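Local coordinates for malonyl CoA reductase (malonate semialdehyde-forming) (Sulfolobus tokodaii, PDB 2EP5), which probably reduces malonyl-CoA to malonate semialdehyde with NADPH, as a member of the aspartate-semialdehyde dehydrogenase family, at residues I103-A108 and L339-M344; L119-I124 and A334-L339; P162-A167 and I225-D230. All coordinates share one frame; numbering follows the deposited sequence.

Contact 1: residues I103-A108 and L339-M344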
loop_
_atom_site.group_PDB
_atom_site.type_symbol
_atom_site.label_atom_id
_atom_site.label_comp_id
_atom_site.label_asym_id
_atom_site.label_seq_id
_atom_site.Cartn_x
_atom_site.Cartn_y
_atom_site.Cartn_z
ATOM N N ILE A 103 -25.208 -22.164 -27.645
ATOM C CA ILE A 103 -23.769 -22.139 -27.912
ATOM C C ILE A 103 -23.182 -21.309 -26.757
ATOM O O ILE A 103 -23.487 -20.120 -26.619
ATOM C CB ILE A 103 -23.431 -21.432 -29.238
ATOM C CG1 ILE A 103 -23.971 -22.240 -30.423
ATOM C CG2 ILE A 103 -21.921 -21.256 -29.352
ATOM C CD1 ILE A 103 -23.676 -21.619 -31.768
ATOM N N VAL A 104 -22.358 -21.941 -25.925
ATOM C CA VAL A 104 -21.767 -21.264 -24.776
ATOM C C VAL A 104 -20.247 -21.156 -24.841
ATOM O O VAL A 104 -19.560 -22.147 -25.110
ATOM C CB VAL A 104 -22.127 -22.000 -23.457
ATOM C CG1 VAL A 104 -21.541 -21.264 -22.263
ATOM C CG2 VAL A 104 -23.633 -22.130 -23.320
ATOM N N VAL A 105 -19.737 -19.949 -24.590
ATOM C CA VAL A 105 -18.296 -19.671 -24.556
ATOM C C VAL A 105 -18.066 -19.122 -23.147
ATOM O O VAL A 105 -18.536 -18.030 -22.801
ATOM C CB VAL A 105 -17.877 -18.609 -25.593
ATOM C CG1 VAL A 105 -16.364 -18.413 -25.551
ATOM C CG2 VAL A 105 -18.305 -19.036 -26.984
ATOM N N SER A 106 -17.340 -19.884 -22.336
ATOM C CA SER A 106 -17.122 -19.519 -20.945
ATOM C C SER A 106 -15.682 -19.502 -20.454
ATOM O O SER A 106 -14.852 -20.303 -20.905
ATOM C CB SER A 106 -17.939 -20.473 -20.069
ATOM O OG SER A 106 -17.461 -20.494 -18.741
ATOM N N ASN A 107 -15.378 -18.588 -19.529
ATOM C CA ASN A 107 -14.034 -18.540 -18.975
ATOM C C ASN A 107 -13.989 -19.104 -17.557
ATOM O O ASN A 107 -12.995 -18.962 -16.854
ATOM C CB ASN A 107 -13.417 -17.118 -19.052
ATOM C CG ASN A 107 -14.309 -16.018 -18.461
ATOM O OD1 ASN A 107 -14.479 -14.958 -19.075
ATOM N ND2 ASN A 107 -14.853 -16.247 -17.272
ATOM N N ALA A 108 -15.071 -19.759 -17.146
ATOM C CA ALA A 108 -15.136 -20.390 -15.824
ATOM C C ALA A 108 -14.466 -21.759 -15.943
ATOM O O ALA A 108 -14.523 -22.391 -16.993
ATOM C CB ALA A 108 -16.580 -20.550 -15.379
ATOM N N LEU A 339 -12.487 -12.561 -27.970
ATOM C CA LEU A 339 -11.625 -12.851 -29.113
ATOM C C LEU A 339 -11.935 -14.256 -29.628
ATOM O O LEU A 339 -11.845 -14.530 -30.828
ATOM C CB LEU A 339 -10.144 -12.774 -28.714
ATOM C CG LEU A 339 -9.144 -12.220 -29.739
ATOM C CD1 LEU A 339 -7.824 -12.950 -29.588
ATOM C CD2 LEU A 339 -9.649 -12.377 -31.154
ATOM N N THR A 340 -12.296 -15.150 -28.712
ATOM C CA THR A 340 -12.619 -16.516 -29.091
ATOM C C THR A 340 -13.867 -16.510 -29.954
ATOM O O THR A 340 -13.936 -17.225 -30.951
ATOM C CB THR A 340 -12.835 -17.413 -27.851
ATOM O OG1 THR A 340 -11.618 -17.476 -27.095
ATOM C CG2 THR A 340 -13.229 -18.828 -28.273
ATOM N N VAL A 341 -14.850 -15.690 -29.581
ATOM C CA VAL A 341 -16.081 -15.598 -30.365
ATOM C C VAL A 341 -15.766 -15.032 -31.755
ATOM O O VAL A 341 -16.271 -15.531 -32.765
ATOM C CB VAL A 341 -17.154 -14.689 -29.694
ATOM C CG1 VAL A 341 -18.405 -14.653 -30.559
ATOM C CG2 VAL A 341 -17.503 -15.208 -28.307
ATOM N N GLU A 342 -14.924 -14.003 -31.812
ATOM C CA GLU A 342 -14.573 -13.413 -33.105
ATOM C C GLU A 342 -13.968 -14.480 -34.025
ATOM O O GLU A 342 -14.329 -14.582 -35.200
ATOM C CB GLU A 342 -13.586 -12.254 -32.923
ATOM C CG GLU A 342 -13.993 -11.272 -31.831
ATOM C CD GLU A 342 -13.115 -10.029 -31.774
ATOM O OE1 GLU A 342 -11.932 -10.097 -32.166
ATOM O OE2 GLU A 342 -13.608 -8.979 -31.318
ATOM N N VAL A 343 -13.053 -15.278 -33.485
ATOM C CA VAL A 343 -12.418 -16.335 -34.263
ATOM C C VAL A 343 -13.455 -17.336 -34.788
ATOM O O VAL A 343 -13.414 -17.728 -35.955
ATOM C CB VAL A 343 -11.377 -17.107 -33.413
ATOM C CG1 VAL A 343 -10.902 -18.337 -34.172
ATOM C CG2 VAL A 343 -10.198 -16.198 -33.067
ATOM N N MET A 344 -14.372 -17.745 -33.915
ATOM C CA MET A 344 -15.412 -18.699 -34.274
ATOM C C MET A 344 -16.243 -18.184 -35.447
ATOM O O MET A 344 -16.579 -18.941 -36.356
ATOM C CB MET A 344 -16.317 -18.975 -33.067
ATOM C CG MET A 344 -15.666 -19.802 -31.962
ATOM S SD MET A 344 -16.679 -19.916 -30.466
ATOM C CE MET A 344 -17.827 -21.218 -30.897
#
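Strand 103-106 of the parallel, Rossmann-type sheet lies against the C-terminal helix 334-347; the axes of the two short segments approach to 9.8 Å, their chain directions 141° apart. The tight part is Val105, whose side chain points at the helix and meets three of its residues with two methyls. CG1, anti to the backbone N, crosses Thr340 obliquely and comes within 4.2 Å of Thr340 CG2. CG2, beside the backbone N, takes the other two partners: it lies 4.1 Å from Val341 CG2, again across an oblique crossing, and 3.9 Å from Met344 SD, where the side chains meet tip to tip. Met344 bends at its last torsion (chi3 81°), which turns its terminal methyl along the strand toward Ile103. There the packing loosens: Ile103 CG2 and Met344 CE are 4.4 Å apart, and Ile103 is partly exposed. Beyond Val105 the chain makes no contact with residues 339-344. Ser106 OG accepts from Ala108 N, two residues on, at 3.0 Å, an ST turn, and Asn107 OD1 probably bonds Thr337 OG1, one turn earlier in the helix. Val104 points to the opposite face of the sheet and packs on helix 87-99, so the strand is sandwiched between two helices, as in a Rossmann alpha/beta layer. Strands 80-83 and 144-147 flank it, Leu82 touching Val341 and Val146 touching both Thr340 and Met344. Thr340 OG1, turned beside its own backbone N, bonds Ile336 O and Asn148, leaving its methyl for Val105. Between these two segments, methyls and a thioether hold by shape and apolar burial; the polar ties of the helix lie beside the contact.

Contact 2: residues L119-I124 and A334-L339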
loop_
_atom_site.group_PDB
_atom_site.type_symbol
_atom_site.label_atom_id
_atom_site.label_comp_id
_atom_site.label_asym_id
_atom_site.label_seq_id
_atom_site.Cartn_x
_atom_site.Cartn_y
_atom_site.Cartn_z
ATOM N N LEU A 119 -10.261 -25.776 -25.232
ATOM C CA LEU A 119 -9.820 -24.778 -24.248
ATOM C C LEU A 119 -9.057 -23.793 -25.119
ATOM O O LEU A 119 -7.935 -24.062 -25.546
ATOM C CB LEU A 119 -8.898 -25.403 -23.200
ATOM C CG LEU A 119 -8.530 -24.523 -22.001
ATOM C CD1 LEU A 119 -9.797 -24.007 -21.312
ATOM C CD2 LEU A 119 -7.680 -25.327 -21.032
ATOM N N ILE A 120 -9.673 -22.651 -25.390
ATOM C CA ILE A 120 -9.070 -21.689 -26.291
ATOM C C ILE A 120 -8.396 -20.425 -25.794
ATOM O O ILE A 120 -8.866 -19.749 -24.883
ATOM C CB ILE A 120 -10.095 -21.240 -27.366
ATOM C CG1 ILE A 120 -10.691 -22.465 -28.070
ATOM C CG2 ILE A 120 -9.419 -20.333 -28.398
ATOM C CD1 ILE A 120 -9.663 -23.343 -28.756
ATOM N N ASN A 121 -7.269 -20.145 -26.442
ATOM C CA ASN A 121 -6.473 -18.942 -26.265
ATOM C C ASN A 121 -6.161 -18.743 -27.746
ATOM O O ASN A 121 -5.197 -19.303 -28.275
ATOM C CB ASN A 121 -5.190 -19.184 -25.461
ATOM C CG ASN A 121 -4.511 -17.876 -25.070
ATOM O OD1 ASN A 121 -4.927 -16.802 -25.514
ATOM N ND2 ASN A 121 -3.467 -17.956 -24.243
ATOM N N PRO A 122 -7.003 -17.953 -28.437
ATOM C CA PRO A 122 -6.939 -17.621 -29.867
ATOM C C PRO A 122 -5.609 -17.836 -30.598
ATOM O O PRO A 122 -5.476 -18.760 -31.400
ATOM C CB PRO A 122 -7.411 -16.174 -29.895
ATOM C CG PRO A 122 -8.472 -16.176 -28.848
ATOM C CD PRO A 122 -7.809 -16.944 -27.719
ATOM N N GLU A 123 -4.634 -16.978 -30.330
ATOM C CA GLU A 123 -3.331 -17.075 -30.976
ATOM C C GLU A 123 -2.654 -18.431 -30.792
ATOM O O GLU A 123 -2.011 -18.945 -31.703
ATOM C CB GLU A 123 -2.392 -15.979 -30.447
ATOM C CG GLU A 123 -2.772 -14.553 -30.835
ATOM C CD GLU A 123 -3.769 -13.908 -29.885
ATOM O OE1 GLU A 123 -4.479 -14.635 -29.167
ATOM O OE2 GLU A 123 -3.857 -12.665 -29.868
ATOM N N ILE A 124 -2.813 -19.016 -29.617
ATOM C CA ILE A 124 -2.166 -20.279 -29.302
ATOM C C ILE A 124 -2.737 -21.561 -29.921
ATOM O O ILE A 124 -1.987 -22.364 -30.482
ATOM C CB ILE A 124 -2.090 -20.456 -27.767
ATOM C CG1 ILE A 124 -1.543 -19.176 -27.126
ATOM C CG2 ILE A 124 -1.192 -21.628 -27.411
ATOM C CD1 ILE A 124 -0.197 -18.733 -27.675
ATOM N N ALA A 334 -11.797 -11.569 -19.954
ATOM C CA ALA A 334 -12.687 -10.811 -20.845
ATOM C C ALA A 334 -12.291 -10.786 -22.318
ATOM O O ALA A 334 -13.058 -11.208 -23.185
ATOM C CB ALA A 334 -12.839 -9.379 -20.340
ATOM N N GLY A 335 -11.095 -10.283 -22.595
ATOM C CA GLY A 335 -10.624 -10.192 -23.959
ATOM C C GLY A 335 -10.473 -11.497 -24.715
ATOM O O GLY A 335 -10.753 -11.537 -25.914
ATOM N N ILE A 336 -10.035 -12.570 -24.057
ATOM C CA ILE A 336 -9.875 -13.825 -24.795
ATOM C C ILE A 336 -11.202 -14.508 -25.101
ATOM O O ILE A 336 -11.313 -15.218 -26.091
ATOM C CB ILE A 336 -8.949 -14.838 -24.075
ATOM C CG1 ILE A 336 -9.355 -14.989 -22.619
ATOM C CG2 ILE A 336 -7.517 -14.409 -24.216
ATOM C CD1 ILE A 336 -8.680 -16.141 -21.948
ATOM N N THR A 337 -12.203 -14.294 -24.257
ATOM C CA THR A 337 -13.512 -14.887 -24.490
ATOM C C THR A 337 -14.125 -14.216 -25.717
ATOM O O THR A 337 -14.646 -14.874 -26.616
ATOM C CB THR A 337 -14.448 -14.667 -23.294
ATOM O OG1 THR A 337 -13.926 -15.348 -22.152
ATOM C CG2 THR A 337 -15.849 -15.199 -23.601
ATOM N N ILE A 338 -14.050 -12.892 -25.743
ATOM C CA ILE A 338 -14.595 -12.117 -26.847
ATOM C C ILE A 338 -13.801 -12.419 -28.116
ATOM O O ILE A 338 -14.371 -12.535 -29.205
ATOM C CB ILE A 338 -14.547 -10.598 -26.503
ATOM C CG1 ILE A 338 -15.549 -10.300 -25.381
ATOM C CG2 ILE A 338 -14.842 -9.755 -27.736
ATOM C CD1 ILE A 338 -15.429 -8.902 -24.790
ATOM N N LEU A 339 -12.487 -12.561 -27.970
ATOM C CA LEU A 339 -11.625 -12.851 -29.113
ATOM C C LEU A 339 -11.935 -14.256 -29.628
ATOM O O LEU A 339 -11.845 -14.530 -30.828
ATOM C CB LEU A 339 -10.144 -12.774 -28.714
ATOM C CG LEU A 339 -9.144 -12.220 -29.739
ATOM C CD1 LEU A 339 -7.824 -12.950 -29.588
ATOM C CD2 LEU A 339 -9.649 -12.377 -31.154
#
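The first turns of helix 334-347 pass the loop that runs into the short helix 122-125, and the two segments bury 215 Å² between them. Ala334 and Gly335 take no part; Ala334 rests on helix 15-24. Ile336 makes the first contact. Its CG1 occupies the crowded position between the backbone N and the carbonyl carbon (chi1 49°), which places CG2 beside the backbone N; from there CG2 crosses Asn121 obliquely, 3.8 Å from Asn121 OD1, and approaches Pro122 CD at 4.3 Å. Asn121 CB leads away from the helix, but the amide, with CG anti to the backbone N, swings its oxygen back. The side chain of Ile336 is also about 7 Å from that of Cys151, the predicted acyl-thioester residue. In this family the C-terminal helix returns from the dimerisation domain to pack on the nucleotide-binding domain, and here it reaches the loop that follows strand 103-106. Thr337 turns to the other side. Leu339 closes the segment with the tightest approach: CD1 stands 3.3 Å from Pro122 CB and 3.4 Å from Pro122 CG, while Leu339 CB is 3.8 Å from Pro122 CG. Both side-chain torsions of Leu339 lie off the staggered positions (chi1 -144°) beside this close contact. The Leu339 and Glu123 side chains cross at about a right angle, and the bend at chi2 of Glu123 (86°) brings both carboxylate oxygens to Leu339 CD1, Glu123 OE1 at 3.8 Å. Arg331 NH2 satisfies both oxygens that the apolar groups lie against, hydrogen-bonding Asn121 OD1 and forming a salt bridge with Glu123 OE1, while Glu123 OE2 bonds Gln273.

Contact 3: residues P162-A167 and I225-D230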
loop_
_atom_site.group_PDB
_atom_site.type_symbol
_atom_site.label_atom_id
_atom_site.label_comp_id
_atom_site.label_asym_id
_atom_site.label_seq_id
_atom_site.Cartn_x
_atom_site.Cartn_y
_atom_site.Cartn_z
ATOM N N PRO A 162 5.334 -20.418 -28.871
ATOM C CA PRO A 162 6.372 -20.265 -29.895
ATOM C C PRO A 162 7.704 -20.909 -29.511
ATOM O O PRO A 162 8.630 -20.961 -30.320
ATOM C CB PRO A 162 6.470 -18.749 -30.065
ATOM C CG PRO A 162 6.046 -18.221 -28.719
ATOM C CD PRO A 162 4.885 -19.107 -28.369
ATOM N N LEU A 163 7.795 -21.405 -28.279
ATOM C CA LEU A 163 9.012 -22.059 -27.795
ATOM C C LEU A 163 8.668 -23.477 -27.340
ATOM O O LEU A 163 9.416 -24.111 -26.588
ATOM C CB LEU A 163 9.603 -21.276 -26.616
ATOM C CG LEU A 163 9.841 -19.773 -26.783
ATOM C CD1 LEU A 163 10.591 -19.241 -25.563
ATOM C CD2 LEU A 163 10.638 -19.509 -28.049
ATOM N N ILE A 164 7.533 -23.973 -27.814
ATOM C CA ILE A 164 7.067 -25.296 -27.433
ATOM C C ILE A 164 8.085 -26.418 -27.632
ATOM O O ILE A 164 8.098 -27.375 -26.865
ATOM C CB ILE A 164 5.750 -25.653 -28.178
ATOM C CG1 ILE A 164 5.205 -26.984 -27.659
ATOM C CG2 ILE A 164 5.988 -25.720 -29.681
ATOM C CD1 ILE A 164 4.873 -26.974 -26.182
ATOM N N GLU A 165 8.949 -26.314 -28.637
ATOM C CA GLU A 165 9.910 -27.388 -28.845
ATOM C C GLU A 165 10.990 -27.450 -27.765
ATOM O O GLU A 165 11.533 -28.519 -27.486
ATOM C CB GLU A 165 10.578 -27.295 -30.217
ATOM C CG GLU A 165 11.119 -28.654 -30.649
ATOM C CD GLU A 165 12.460 -28.587 -31.355
ATOM O OE1 GLU A 165 12.524 -27.989 -32.453
ATOM O OE2 GLU A 165 13.446 -29.141 -30.805
ATOM N N ILE A 166 11.305 -26.306 -27.166
ATOM C CA ILE A 166 12.307 -26.260 -26.106
ATOM C C ILE A 166 11.651 -26.685 -24.797
ATOM O O ILE A 166 12.182 -27.530 -24.067
ATOM C CB ILE A 166 12.869 -24.840 -25.931
ATOM C CG1 ILE A 166 13.496 -24.367 -27.242
ATOM C CG2 ILE A 166 13.899 -24.824 -24.817
ATOM C CD1 ILE A 166 13.969 -22.923 -27.206
ATOM N N ALA A 167 10.489 -26.096 -24.522
ATOM C CA ALA A 167 9.727 -26.379 -23.306
ATOM C C ALA A 167 9.339 -27.850 -23.183
ATOM O O ALA A 167 9.285 -28.397 -22.081
ATOM C CB ALA A 167 8.469 -25.502 -23.262
ATOM N N ILE A 225 -3.873 -34.009 -28.614
ATOM C CA ILE A 225 -2.783 -34.740 -27.995
ATOM C C ILE A 225 -2.083 -33.752 -27.068
ATOM O O ILE A 225 -1.443 -32.805 -27.525
ATOM C CB ILE A 225 -1.776 -35.250 -29.036
ATOM C CG1 ILE A 225 -2.427 -36.330 -29.901
ATOM C CG2 ILE A 225 -0.531 -35.793 -28.330
ATOM C CD1 ILE A 225 -2.957 -37.510 -29.098
ATOM N N PRO A 226 -2.202 -33.959 -25.750
ATOM C CA PRO A 226 -1.588 -33.085 -24.744
ATOM C C PRO A 226 -0.092 -32.920 -24.946
ATOM O O PRO A 226 0.613 -33.903 -25.168
ATOM C CB PRO A 226 -1.910 -33.793 -23.429
ATOM C CG PRO A 226 -3.196 -34.500 -23.733
ATOM C CD PRO A 226 -2.913 -35.074 -25.103
ATOM N N ALA A 227 0.394 -31.685 -24.879
ATOM C CA ALA A 227 1.827 -31.450 -25.039
ATOM C C ALA A 227 2.532 -31.997 -23.805
ATOM O O ALA A 227 1.989 -31.949 -22.703
ATOM C CB ALA A 227 2.119 -29.958 -25.189
ATOM N N ASN A 228 3.735 -32.526 -23.991
ATOM C CA ASN A 228 4.484 -33.067 -22.866
ATOM C C ASN A 228 5.196 -31.944 -22.119
ATOM O O ASN A 228 6.305 -31.549 -22.485
ATOM C CB ASN A 228 5.511 -34.092 -23.345
ATOM C CG ASN A 228 6.314 -34.687 -22.197
ATOM O OD1 ASN A 228 7.046 -33.979 -21.491
ATOM N ND2 ASN A 228 6.175 -35.994 -21.999
ATOM N N LEU A 229 4.556 -31.426 -21.079
ATOM C CA LEU A 229 5.154 -30.352 -20.299
ATOM C C LEU A 229 5.242 -30.730 -18.829
ATOM O O LEU A 229 4.226 -30.858 -18.138
ATOM C CB LEU A 229 4.347 -29.059 -20.464
ATOM C CG LEU A 229 4.335 -28.445 -21.871
ATOM C CD1 LEU A 229 3.345 -27.307 -21.917
ATOM C CD2 LEU A 229 5.731 -27.959 -22.254
ATOM N N ASP A 230 6.465 -30.931 -18.358
ATOM C CA ASP A 230 6.679 -31.279 -16.970
ATOM C C ASP A 230 6.949 -29.979 -16.224
ATOM O O ASP A 230 8.095 -29.570 -16.049
ATOM C CB ASP A 230 7.862 -32.248 -16.846
ATOM C CG ASP A 230 8.209 -32.565 -15.403
ATOM O OD1 ASP A 230 7.302 -32.519 -14.540
ATOM O OD2 ASP A 230 9.389 -32.870 -15.129
#
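The short helix 164-168 and the loop before strand 230-237 belong to the dimerisation domain, where they lead into two neighbouring parallel strands, 171-178 and 230-237, at one side of the mixed sheet. Between helix and loop, Leu229 carries most of the contact. Its CD2 sits against the backbone and side chain of Ala167: 3.6 Å from Ala167 O, 3.7 Å from Ala167 C and 3.8 Å from Ala167 CB. Ala167 O accepts a hydrogen bond from Ser170 OG, so the methyl packs beside a carbonyl that has a polar partner. Ile164 comes from one turn earlier, CG1 anti to the backbone N and CD1 turned at chi2 61°, to meet Leu229 at about a right angle, Ile164 CD1 to Leu229 CD2 4.1 Å. The same Ile164 CD1 touches Ala227 CB at 4.2 Å, spanning the two apolar residues that flank Asn228. Leu163, at the N-cap position, starts the turn that sets Ile164 and Ala167 on this side, its carbonyl accepting from both Ile166 N and Ala167 N. Ile172 of strand 171-178 touches both Ala167 and Leu229, while Asn216 lies against Ile164, Ala227 and Leu229. At the end of the segment Asp230 joins the sheet by backbone bonds to Ile172, salt-bridges Lys171 and bonds Asn317 of the second subunit.

Contacts 1 and 2 are both buried and share helix 334-347, with Leu339 common to the two segments; their centres are 7 Å apart. Contact 1 sets the helix on a strand of the nucleotide-binding sheet through methyls and a thioether, whereas contact 2 joins the helix start to the loop and short helix 122-125 and adds carboxylate and amide oxygens that have partners elsewhere. They meet directly, through Asn107 and Thr337. Contact 3 is a surface contact in the dimerisation domain, about 19 Å from contact 2 and 24 Å from contact 1 between centres. It too is apolar, close to contact 1 in buried area, but partly open to solvent, with charged residues close by.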